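Local atomic coordinates of tyrosine--tRNA ligase (Archaeoglobus fulgidus, PDB entry 2CYB), a protein that probably activates L-tyrosine with ATP and transfers it to the acceptor end of tRNA(Tyr), as a class I aminoacyl-tRNA synthetase working as a homodimer. Residues Leu186-Leu191 with Ser197-Leu202; Glu28-Pro33 with Gly170-Val175; Gln213-Ser216 with Gly220-Ile223; His203-Val208 with Ala255-Leu260. All coordinates share one frame; numbering follows the deposited sequence.

Contact 1 (Leu186-Leu191 with Ser197-Leu202); sequences LARENL and SSPVCL
Arg188 reaches from the helix to the strand entry and does most of the work here. Its NH1 donates to Pro199 O at 2.7 Å. The bond is short but bent, with an N-H...O angle of 134°. The acceptor lies 16° out of the guanidinium plane, near its edge. The side chain leaves the helix with CG beside the backbone N and anti to the carbonyl carbon (chi1 -72°). It then bends at chi3, which sets one face of the guanidinium against Ser198 OG and turns its edge to Pro199 O. Arg188 CD passes Cys201 SG at 4.2 Å. Ser198 lies under this bend. Its OG sits over one face of the guanidinium, toward the rim, and packs against Arg188 CB at 3.2 Å. The same hydroxyl gives a weak hydrogen bond to Arg188 O, at 3.3 Å. On the apolar side, Pro199 CD meets Leu191 CD1 at 4.1 Å, the two side chains crossing at about a right angle. Pro199 CG lies 4.4 Å from Ala187 CB. Arg188 NH1 also forms a salt bridge with Glu22, so one nitrogen serves two partners. The contact closes the return from helix 181-190 to strand 200-204 in a beta-alpha-beta unit of the Rossmann fold. Ala187, Leu191 and Pro199 also pack on helix 154-168, while Val200 and Leu202 pair with strand 173-177.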
loop_
_atom_site.group_PDB
_atom_site.type_symbol
_atom_site.label_atom_id
_atom_site.label_comp_id
_atom_site.label_asym_id
_atom_site.label_seq_id
_atom_site.Cartn_x
_atom_site.Cartn_y
_atom_site.Cartn_z
ATOM N N LEU A 186 2.204 -3.120 -16.277
ATOM C CA LEU A 186 1.612 -3.751 -15.106
ATOM C C LEU A 186 0.088 -3.711 -15.251
ATOM O O LEU A 186 -0.601 -4.676 -14.925
ATOM C CB LEU A 186 2.056 -3.012 -13.835
ATOM C CG LEU A 186 1.411 -3.365 -12.489
ATOM C CD1 LEU A 186 1.577 -4.840 -12.191
ATOM C CD2 LEU A 186 2.063 -2.535 -11.394
ATOM N N ALA A 187 -0.434 -2.593 -15.749
ATOM C CA ALA A 187 -1.872 -2.447 -15.947
ATOM C C ALA A 187 -2.361 -3.471 -16.972
ATOM O O ALA A 187 -3.339 -4.190 -16.733
ATOM C CB ALA A 187 -2.195 -1.034 -16.428
ATOM N N ARG A 188 -1.673 -3.547 -18.107
ATOM C CA ARG A 188 -2.047 -4.489 -19.165
ATOM C C ARG A 188 -2.061 -5.938 -18.672
ATOM O O ARG A 188 -2.899 -6.737 -19.090
ATOM C CB ARG A 188 -1.080 -4.371 -20.361
ATOM C CG ARG A 188 -1.247 -3.092 -21.187
ATOM C CD ARG A 188 -0.190 -2.993 -22.290
ATOM N NE ARG A 188 -0.258 -4.091 -23.262
ATOM C CZ ARG A 188 -1.101 -4.146 -24.291
ATOM N NH1 ARG A 188 -1.971 -3.169 -24.508
ATOM N NH2 ARG A 188 -1.065 -5.180 -25.120
ATOM N N GLU A 189 -1.144 -6.269 -17.774
ATOM C CA GLU A 189 -1.044 -7.626 -17.257
ATOM C C GLU A 189 -2.002 -7.943 -16.102
ATOM O O GLU A 189 -2.563 -9.039 -16.042
ATOM C CB GLU A 189 0.399 -7.904 -16.822
ATOM C CG GLU A 189 0.663 -9.328 -16.373
ATOM C CD GLU A 189 2.115 -9.563 -16.002
ATOM O OE1 GLU A 189 2.995 -9.337 -16.857
ATOM O OE2 GLU A 189 2.380 -9.978 -14.853
ATOM N N ASN A 190 -2.206 -6.979 -15.210
ATOM C CA ASN A 190 -3.054 -7.187 -14.039
ATOM C C ASN A 190 -4.529 -6.819 -14.131
ATOM O O ASN A 190 -5.358 -7.471 -13.494
ATOM C CB ASN A 190 -2.445 -6.460 -12.838
ATOM C CG ASN A 190 -1.264 -7.200 -12.258
ATOM O OD1 ASN A 190 -0.654 -8.034 -12.923
ATOM N ND2 ASN A 190 -0.928 -6.891 -11.014
ATOM N N LEU A 191 -4.865 -5.786 -14.899
ATOM C CA LEU A 191 -6.261 -5.373 -15.004
ATOM C C LEU A 191 -7.204 -6.494 -15.443
ATOM O O LEU A 191 -8.308 -6.608 -14.921
ATOM C CB LEU A 191 -6.412 -4.168 -15.932
ATOM C CG LEU A 191 -5.851 -2.854 -15.358
ATOM C CD1 LEU A 191 -6.198 -1.708 -16.278
ATOM C CD2 LEU A 191 -6.433 -2.600 -13.976
ATOM N N SER A 197 -10.483 -4.563 -19.054
ATOM C CA SER A 197 -9.744 -4.758 -20.296
ATOM C C SER A 197 -8.329 -4.193 -20.243
ATOM O O SER A 197 -8.039 -3.258 -19.495
ATOM C CB SER A 197 -10.517 -4.139 -21.466
ATOM O OG SER A 197 -10.855 -2.792 -21.198
ATOM N N SER A 198 -7.442 -4.788 -21.029
ATOM C CA SER A 198 -6.061 -4.336 -21.103
ATOM C C SER A 198 -6.091 -3.074 -21.962
ATOM O O SER A 198 -6.624 -3.083 -23.069
ATOM C CB SER A 198 -5.196 -5.418 -21.752
ATOM O OG SER A 198 -3.833 -5.035 -21.784
ATOM N N PRO A 199 -5.527 -1.965 -21.459
ATOM C CA PRO A 199 -5.528 -0.716 -22.221
ATOM C C PRO A 199 -4.482 -0.596 -23.315
ATOM O O PRO A 199 -3.404 -1.204 -23.254
ATOM C CB PRO A 199 -5.310 0.332 -21.142
ATOM C CG PRO A 199 -4.327 -0.366 -20.245
ATOM C CD PRO A 199 -4.928 -1.762 -20.127
ATOM N N VAL A 200 -4.825 0.189 -24.328
ATOM C CA VAL A 200 -3.905 0.475 -25.411
ATOM C C VAL A 200 -3.100 1.617 -24.791
ATOM O O VAL A 200 -3.665 2.455 -24.080
ATOM C CB VAL A 200 -4.647 0.995 -26.656
ATOM C CG1 VAL A 200 -3.665 1.214 -27.794
ATOM C CG2 VAL A 200 -5.746 0.012 -27.059
ATOM N N CYS A 201 -1.796 1.646 -25.035
ATOM C CA CYS A 201 -0.956 2.695 -24.470
ATOM C C CYS A 201 -0.186 3.470 -25.540
ATOM O O CYS A 201 0.321 2.888 -26.502
ATOM C CB CYS A 201 0.028 2.087 -23.473
ATOM S SG CYS A 201 -0.788 1.113 -22.177
ATOM N N LEU A 202 -0.120 4.786 -25.367
ATOM C CA LEU A 202 0.610 5.652 -26.289
ATOM C C LEU A 202 1.637 6.401 -25.451
ATOM O O LEU A 202 1.281 7.136 -24.533
ATOM C CB LEU A 202 -0.340 6.642 -26.968
ATOM C CG LEU A 202 0.296 7.548 -28.033
ATOM C CD1 LEU A 202 -0.772 8.043 -28.985
ATOM C CD2 LEU A 202 1.016 8.718 -27.373
#

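Contact 2 (Glu28-Pro33 with Gly170-Val175)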
loop_
_atom_site.group_PDB
_atom_site.type_symbol
_atom_site.label_atom_id
_atom_site.label_comp_id
_atom_site.label_asym_id
_atom_site.label_seq_id
_atom_site.Cartn_x
_atom_site.Cartn_y
_atom_site.Cartn_z
ATOM N N GLU A 28 -11.526 1.481 -35.096
ATOM C CA GLU A 28 -12.546 0.818 -35.897
ATOM C C GLU A 28 -13.759 0.566 -35.013
ATOM O O GLU A 28 -14.716 1.339 -35.026
ATOM C CB GLU A 28 -12.007 -0.505 -36.438
ATOM C CG GLU A 28 -10.903 -0.346 -37.472
ATOM C CD GLU A 28 -10.209 -1.656 -37.790
ATOM O OE1 GLU A 28 -10.912 -2.659 -38.035
ATOM O OE2 GLU A 28 -8.959 -1.683 -37.800
ATOM N N THR A 29 -13.711 -0.515 -34.239
ATOM C CA THR A 29 -14.806 -0.849 -33.336
ATOM C C THR A 29 -14.884 0.195 -32.228
ATOM O O THR A 29 -13.868 0.556 -31.638
ATOM C CB THR A 29 -14.611 -2.243 -32.706
ATOM O OG1 THR A 29 -15.595 -2.447 -31.685
ATOM C CG2 THR A 29 -13.225 -2.371 -32.102
ATOM N N LYS A 30 -16.094 0.673 -31.952
ATOM C CA LYS A 30 -16.328 1.693 -30.931
ATOM C C LYS A 30 -15.910 3.055 -31.462
ATOM O O LYS A 30 -14.751 3.449 -31.350
ATOM C CB LYS A 30 -15.554 1.381 -29.643
ATOM C CG LYS A 30 -15.752 2.417 -28.544
ATOM C CD LYS A 30 -15.100 1.996 -27.236
ATOM C CE LYS A 30 -15.409 2.996 -26.128
ATOM N NZ LYS A 30 -14.874 2.568 -24.807
ATOM N N GLU A 31 -16.867 3.768 -32.048
ATOM C CA GLU A 31 -16.613 5.087 -32.610
ATOM C C GLU A 31 -16.576 6.149 -31.527
ATOM O O GLU A 31 -16.810 7.329 -31.793
ATOM C CB GLU A 31 -17.687 5.446 -33.643
ATOM C CG GLU A 31 -19.109 5.539 -33.093
ATOM C CD GLU A 31 -19.630 4.215 -32.560
ATOM O OE1 GLU A 31 -19.242 3.822 -31.438
ATOM O OE2 GLU A 31 -20.423 3.562 -33.270
ATOM N N LYS A 32 -16.280 5.731 -30.302
ATOM C CA LYS A 32 -16.212 6.670 -29.195
ATOM C C LYS A 32 -15.092 6.295 -28.227
ATOM O O LYS A 32 -15.333 6.026 -27.050
ATOM C CB LYS A 32 -17.558 6.705 -28.470
ATOM C CG LYS A 32 -17.831 8.020 -27.776
ATOM C CD LYS A 32 -17.641 9.193 -28.732
ATOM C CE LYS A 32 -17.902 10.522 -28.039
ATOM N NZ LYS A 32 -17.544 11.681 -28.901
ATOM N N PRO A 33 -13.841 6.278 -28.719
ATOM C CA PRO A 33 -12.662 5.936 -27.917
ATOM C C PRO A 33 -12.361 6.991 -26.857
ATOM O O PRO A 33 -12.541 8.188 -27.086
ATOM C CB PRO A 33 -11.545 5.843 -28.959
ATOM C CG PRO A 33 -12.276 5.590 -30.252
ATOM C CD PRO A 33 -13.456 6.504 -30.120
ATOM N N GLY A 170 -12.811 4.345 -17.332
ATOM C CA GLY A 170 -13.295 3.812 -18.597
ATOM C C GLY A 170 -12.420 4.228 -19.761
ATOM O O GLY A 170 -12.904 4.539 -20.847
ATOM N N VAL A 171 -11.115 4.215 -19.533
ATOM C CA VAL A 171 -10.148 4.612 -20.544
ATOM C C VAL A 171 -9.760 3.483 -21.495
ATOM O O VAL A 171 -9.527 2.350 -21.075
ATOM C CB VAL A 171 -8.885 5.193 -19.850
ATOM C CG1 VAL A 171 -7.734 5.334 -20.835
ATOM C CG2 VAL A 171 -9.230 6.536 -19.241
ATOM N N ASP A 172 -9.712 3.802 -22.787
ATOM C CA ASP A 172 -9.341 2.834 -23.813
ATOM C C ASP A 172 -7.879 3.012 -24.191
ATOM O O ASP A 172 -7.191 2.046 -24.525
ATOM C CB ASP A 172 -10.211 3.021 -25.060
ATOM C CG ASP A 172 -11.678 2.821 -24.769
ATOM O OD1 ASP A 172 -12.464 3.782 -24.930
ATOM O OD2 ASP A 172 -12.038 1.698 -24.363
ATOM N N LEU A 173 -7.418 4.259 -24.135
ATOM C CA LEU A 173 -6.043 4.597 -24.479
ATOM C C LEU A 173 -5.367 5.393 -23.364
ATOM O O LEU A 173 -5.757 6.523 -23.068
ATOM C CB LEU A 173 -6.014 5.414 -25.778
ATOM C CG LEU A 173 -4.640 5.914 -26.243
ATOM C CD1 LEU A 173 -3.772 4.736 -26.641
ATOM C CD2 LEU A 173 -4.808 6.869 -27.413
ATOM N N ALA A 174 -4.358 4.791 -22.743
ATOM C CA ALA A 174 -3.611 5.457 -21.674
ATOM C C ALA A 174 -2.433 6.187 -22.318
ATOM O O ALA A 174 -1.585 5.562 -22.944
ATOM C CB ALA A 174 -3.097 4.427 -20.671
ATOM N N VAL A 175 -2.386 7.501 -22.156
ATOM C CA VAL A 175 -1.308 8.302 -22.722
ATOM C C VAL A 175 -0.370 8.771 -21.607
ATOM O O VAL A 175 -0.820 9.175 -20.536
ATOM C CB VAL A 175 -1.862 9.553 -23.447
ATOM C CG1 VAL A 175 -0.719 10.368 -24.020
ATOM C CG2 VAL A 175 -2.824 9.136 -24.560
HETATM O O HOH W 1 -15.104 4.041 -22.342
#
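Lys30 and Asp172 approach from opposite directions and form a salt bridge. Lys30 NZ lies 2.7 Å from Asp172 OD1, which accepts through its syn lone pair. A second, weak bond runs from Lys30 NZ to Asp172 OD2 at 3.0 Å, so the ammonium group spans both carboxylate oxygens. The lysine gets there fully stretched: CG is anti to the backbone N (chi1 180°), and the rest of the chain is extended. Its methylene CE comes within 3.3 Å of Asp172 OD1. Pro33 CA borders the same oxygen at 3.7 Å. One water accepts from Lys30 NZ at 2.9 Å and donates to Gly170 O at 2.7 Å. Gly170 follows the preceding helix in a Schellman motif, with positive phi. Further out, Asp172 OD1 also accepts from Arg34 N, at the start of strand 34-39. This fixes the carboxylate between the loop and the neighbouring strand. Replacing Asp172 with alanine is likely to leave the Lys30 ammonium without this countercharge and Arg34 N without this acceptor. The contact ties the loop before strand 34-39 to the start of strand 173-177. Lys30 is exposed, so solvent probably weakens the charge attraction, while OD1, accepting from both Lys30 NZ and Arg34 N, joins the loop charge to the strand backbone.

Contact 3 (Gln213-Ser216 with Gly220-Ile223)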
loop_
_atom_site.group_PDB
_atom_site.type_symbol
_atom_site.label_atom_id
_atom_site.label_comp_id
_atom_site.label_asym_id
_atom_site.label_seq_id
_atom_site.Cartn_x
_atom_site.Cartn_y
_atom_site.Cartn_z
ATOM N N GLN A 213 20.783 17.716 -20.721
ATOM C CA GLN A 213 20.771 16.650 -19.731
ATOM C C GLN A 213 19.357 16.434 -19.213
ATOM O O GLN A 213 18.424 17.124 -19.626
ATOM C CB GLN A 213 21.710 16.983 -18.574
ATOM C CG GLN A 213 23.182 16.956 -18.959
ATOM C CD GLN A 213 24.100 17.045 -17.753
ATOM O OE1 GLN A 213 24.069 18.019 -17.003
ATOM N NE2 GLN A 213 24.925 16.019 -17.561
ATOM N N LYS A 214 19.194 15.477 -18.307
ATOM C CA LYS A 214 17.874 15.182 -17.769
ATOM C C LYS A 214 17.224 16.409 -17.137
ATOM O O LYS A 214 17.838 17.112 -16.330
ATOM C CB LYS A 214 17.961 14.047 -16.746
ATOM C CG LYS A 214 16.624 13.379 -16.468
ATOM C CD LYS A 214 16.790 12.133 -15.612
ATOM C CE LYS A 214 15.523 11.297 -15.621
ATOM N NZ LYS A 214 15.180 10.870 -17.009
ATOM N N MET A 215 15.976 16.661 -17.515
ATOM C CA MET A 215 15.230 17.796 -16.995
ATOM C C MET A 215 15.108 17.632 -15.482
ATOM O O MET A 215 14.750 16.559 -14.996
ATOM C CB MET A 215 13.847 17.845 -17.651
ATOM C CG MET A 215 13.113 19.164 -17.497
ATOM S SD MET A 215 11.535 19.182 -18.393
ATOM C CE MET A 215 12.079 19.614 -20.051
ATOM N N SER A 216 15.414 18.692 -14.741
ATOM C CA SER A 216 15.354 18.639 -13.283
ATOM C C SER A 216 14.860 19.924 -12.640
ATOM O O SER A 216 15.322 21.018 -12.968
ATOM C CB SER A 216 16.730 18.301 -12.713
ATOM O OG SER A 216 16.744 18.470 -11.306
ATOM N N GLY A 220 16.612 23.647 -13.026
ATOM C CA GLY A 220 15.676 24.605 -13.583
ATOM C C GLY A 220 15.926 24.697 -15.075
ATOM O O GLY A 220 15.594 25.692 -15.721
ATOM N N ASN A 221 16.524 23.640 -15.615
ATOM C CA ASN A 221 16.849 23.556 -17.034
ATOM C C ASN A 221 15.614 23.241 -17.876
ATOM O O ASN A 221 15.630 22.330 -18.708
ATOM C CB ASN A 221 17.927 22.489 -17.247
ATOM C CG ASN A 221 17.531 21.138 -16.679
ATOM O OD1 ASN A 221 16.688 21.049 -15.787
ATOM N ND2 ASN A 221 18.152 20.079 -17.184
ATOM N N TYR A 222 14.551 24.004 -17.652
ATOM C CA TYR A 222 13.301 23.827 -18.381
ATOM C C TYR A 222 12.535 25.148 -18.423
ATOM O O TYR A 222 12.839 26.073 -17.666
ATOM C CB TYR A 222 12.448 22.751 -17.700
ATOM C CG TYR A 222 12.022 23.105 -16.292
ATOM C CD1 TYR A 222 10.989 24.012 -16.063
ATOM C CD2 TYR A 222 12.666 22.550 -15.185
ATOM C CE1 TYR A 222 10.608 24.360 -14.772
ATOM C CE2 TYR A 222 12.292 22.892 -13.886
ATOM C CZ TYR A 222 11.262 23.799 -13.688
ATOM O OH TYR A 222 10.883 24.147 -12.411
ATOM N N ILE A 223 11.540 25.226 -19.300
ATOM C CA ILE A 223 10.720 26.426 -19.444
ATOM C C ILE A 223 9.322 26.208 -18.868
ATOM O O ILE A 223 8.646 25.239 -19.208
ATOM C CB ILE A 223 10.589 26.825 -20.931
ATOM C CG1 ILE A 223 11.960 27.244 -21.469
ATOM C CG2 ILE A 223 9.562 27.943 -21.092
ATOM C CD1 ILE A 223 11.980 27.539 -22.951
#
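Asn221 sends its amide across to the backbone of Lys214 and Ser216. CB starts the chain with CG held between the backbone N and the carbonyl carbon (chi1 55°), which turns the amide toward the 213-216 segment. CG brings its two polar atoms to different partners. OD1 accepts from Ser216 N at 2.9 Å, in the carbonyl plane and on a lone pair. ND2 donates to Lys214 O at 3.1 Å with an N-H...O angle of 168°. That oxygen lies in the amide plane, although ND2 stands above the carbonyl plane of Lys214. ND2 also bonds to Asp211. A leucine in place of Asn221 would probably leave Ser216 N and Lys214 O without these mates and free the loop to shift. Gly220 N adds a bond to Ser216 O at 2.9 Å. Met215 CG packs on Tyr222 CB at 3.7 Å, and Met215 SD makes an oblique Met-aromatic contact with the ring. These bonds brace the KMSKS region, which in class I synthetases serves ATP-dependent activation. Along the chain the loop follows strand 200-204 and precedes helix 229-237. Tyr222 OH bonds to Glu44 of the HIGH region, and Ile223 packs on helix 229-237.

Contact 4 (His203-Val208 with Ala255-Leu260)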
loop_
_atom_site.group_PDB
_atom_site.type_symbol
_atom_site.label_atom_id
_atom_site.label_comp_id
_atom_site.label_asym_id
_atom_site.label_seq_id
_atom_site.Cartn_x
_atom_site.Cartn_y
_atom_site.Cartn_z
ATOM N N HIS A 203 2.911 6.212 -25.760
ATOM C CA HIS A 203 3.962 6.858 -24.988
ATOM C C HIS A 203 4.688 7.968 -25.731
ATOM O O HIS A 203 5.057 7.821 -26.893
ATOM C CB HIS A 203 4.966 5.811 -24.530
ATOM C CG HIS A 203 4.369 4.752 -23.654
ATOM N ND1 HIS A 203 4.728 3.425 -23.738
ATOM C CD2 HIS A 203 3.447 4.832 -22.668
ATOM C CE1 HIS A 203 4.051 2.730 -22.842
ATOM N NE2 HIS A 203 3.267 3.560 -22.180
ATOM N N THR A 204 4.889 9.083 -25.042
ATOM C CA THR A 204 5.593 10.217 -25.625
ATOM C C THR A 204 7.034 10.174 -25.128
ATOM O O THR A 204 7.322 9.627 -24.063
ATOM C CB THR A 204 4.951 11.539 -25.199
ATOM O OG1 THR A 204 4.875 11.589 -23.769
ATOM C CG2 THR A 204 3.548 11.658 -25.774
ATOM N N PRO A 205 7.968 10.734 -25.903
ATOM C CA PRO A 205 9.360 10.711 -25.453
ATOM C C PRO A 205 9.584 11.626 -24.256
ATOM O O PRO A 205 8.800 12.543 -24.011
ATOM C CB PRO A 205 10.130 11.170 -26.693
ATOM C CG PRO A 205 9.157 12.078 -27.381
ATOM C CD PRO A 205 7.845 11.341 -27.240
ATOM N N ILE A 206 10.643 11.367 -23.504
ATOM C CA ILE A 206 10.966 12.205 -22.352
ATOM C C ILE A 206 11.840 13.362 -22.843
ATOM O O ILE A 206 12.896 13.141 -23.428
ATOM C CB ILE A 206 11.737 11.407 -21.282
ATOM C CG1 ILE A 206 10.878 10.241 -20.779
ATOM C CG2 ILE A 206 12.140 12.326 -20.141
ATOM C CD1 ILE A 206 9.506 10.647 -20.275
ATOM N N LEU A 207 11.393 14.590 -22.609
ATOM C CA LEU A 207 12.137 15.767 -23.048
ATOM C C LEU A 207 13.387 16.041 -22.229
ATOM O O LEU A 207 13.323 16.148 -21.007
ATOM C CB LEU A 207 11.249 17.008 -22.988
ATOM C CG LEU A 207 10.158 17.192 -24.035
ATOM C CD1 LEU A 207 9.405 18.486 -23.734
ATOM C CD2 LEU A 207 10.777 17.235 -25.434
ATOM N N VAL A 208 14.528 16.162 -22.898
ATOM C CA VAL A 208 15.759 16.463 -22.184
ATOM C C VAL A 208 15.686 17.933 -21.795
ATOM O O VAL A 208 14.946 18.712 -22.406
ATOM C CB VAL A 208 17.004 16.221 -23.059
ATOM C CG1 VAL A 208 16.998 14.791 -23.567
ATOM C CG2 VAL A 208 17.040 17.210 -24.221
ATOM N N ALA A 255 10.736 22.895 -31.355
ATOM C CA ALA A 255 10.168 23.108 -32.680
ATOM C C ALA A 255 9.321 21.895 -33.074
ATOM O O ALA A 255 8.190 22.035 -33.541
ATOM C CB ALA A 255 11.281 23.311 -33.700
ATOM N N LYS A 256 9.881 20.708 -32.874
ATOM C CA LYS A 256 9.208 19.465 -33.226
ATOM C C LYS A 256 7.935 19.148 -32.443
ATOM O O LYS A 256 6.901 18.830 -33.035
ATOM C CB LYS A 256 10.180 18.289 -33.084
ATOM C CG LYS A 256 9.609 16.943 -33.537
ATOM C CD LYS A 256 10.597 15.808 -33.286
ATOM C CE LYS A 256 10.039 14.461 -33.725
ATOM N NZ LYS A 256 9.739 14.429 -35.188
ATOM N N TYR A 257 8.001 19.253 -31.119
ATOM C CA TYR A 257 6.865 18.903 -30.270
ATOM C C TYR A 257 5.844 19.980 -29.935
ATOM O O TYR A 257 4.673 19.670 -29.704
ATOM C CB TYR A 257 7.393 18.284 -28.973
ATOM C CG TYR A 257 8.207 17.036 -29.213
ATOM C CD1 TYR A 257 7.606 15.874 -29.705
ATOM C CD2 TYR A 257 9.585 17.028 -29.014
ATOM C CE1 TYR A 257 8.357 14.743 -30.001
ATOM C CE2 TYR A 257 10.346 15.905 -29.303
ATOM C CZ TYR A 257 9.726 14.765 -29.802
ATOM O OH TYR A 257 10.477 13.666 -30.127
ATOM N N HIS A 258 6.258 21.241 -29.915
ATOM C CA HIS A 258 5.315 22.296 -29.561
ATOM C C HIS A 258 4.933 23.277 -30.661
ATOM O O HIS A 258 3.753 23.544 -30.885
ATOM C CB HIS A 258 5.849 23.092 -28.358
ATOM C CG HIS A 258 6.225 22.234 -27.186
ATOM N ND1 HIS A 258 7.486 21.700 -27.028
ATOM C CD2 HIS A 258 5.489 21.778 -26.145
ATOM C CE1 HIS A 258 7.511 20.949 -25.940
ATOM N NE2 HIS A 258 6.312 20.979 -25.387
ATOM N N ILE A 259 5.928 23.819 -31.351
ATOM C CA ILE A 259 5.653 24.817 -32.372
ATOM C C ILE A 259 5.002 24.311 -33.654
ATOM O O ILE A 259 3.922 24.777 -34.020
ATOM C CB ILE A 259 6.937 25.596 -32.709
ATOM C CG1 ILE A 259 7.539 26.156 -31.409
ATOM C CG2 ILE A 259 6.614 26.746 -33.662
ATOM C CD1 ILE A 259 8.962 26.682 -31.550
ATOM N N LEU A 260 5.640 23.370 -34.340
ATOM C CA LEU A 260 5.064 22.860 -35.582
ATOM C C LEU A 260 3.667 22.255 -35.402
ATOM O O LEU A 260 2.771 22.514 -36.207
ATOM C CB LEU A 260 6.020 21.859 -36.234
ATOM C CG LEU A 260 7.207 22.561 -36.907
ATOM C CD1 LEU A 260 8.293 21.557 -37.232
ATOM C CD2 LEU A 260 6.723 23.282 -38.166
#
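Leu207 and Tyr257 both turn CG away from their own carbonyl carbon (chi1 -74° and -60°), which brings the leucine methyls and the tyrosine ring together. The two side chains slide past each other in opposite directions. Leu207 CD2 rests 3.8 Å from Tyr257 CD2, at an oblique approach to the ring. The other branch of the leucine turns to a second ring. Leu207 CD1 meets His258 CE1 at 3.8 Å, at the imidazole edge and in its plane. The two methyls of one leucine thus touch two consecutive helix residues. Pro205 covers the far end of the tyrosine. Its CG lies 3.4 Å from Tyr257 OH and 3.7 Å from Tyr257 CZ. Lys256 CD lies over one face of the Tyr257 ring, toward the rim. Helix 250-263 has a wider pi-type turn here, with Leu260 N bonded to Ala255 O. Helix 47-61 joins the cluster: Met51 touches both Leu207 and Tyr257, and Met50 touches His258. The contact joins the chain leaving strand 200-204 of the Rossmann fold to helix 250-263. No hydrogen bond crosses between the two segments. His258 NE2 instead bonds to Leu47 O, in the HIGH region, and this fixes the imidazole while its carbon edge meets the leucine. Cohesion is mainly apolar, from methyls, the proline ring and ring carbons, with the Tyr257 hydroxyl also against Pro205.

How the contacts relate
Contact 1 is mostly buried, whereas contacts 2, 3 and 4 are only partly so. Contacts 1 and 2 share one sheet: strands 200-204 and 173-177 are neighbours, and Val200 O probably bonds to Ala174 N. Contact 4 uses the far end of strand 200-204, and its segment follows directly on that of contact 1. Contact 3 lies in the chain between the two segments of contact 4, and Met215 packs on Leu207 O. It sits about 30 Å from contact 1, centre to centre. Chemistry follows place: a charge pair at the surface in contact 2, mixed polar and apolar in contact 1, backbone-directed bonds in contact 3, apolar packing in contact 4.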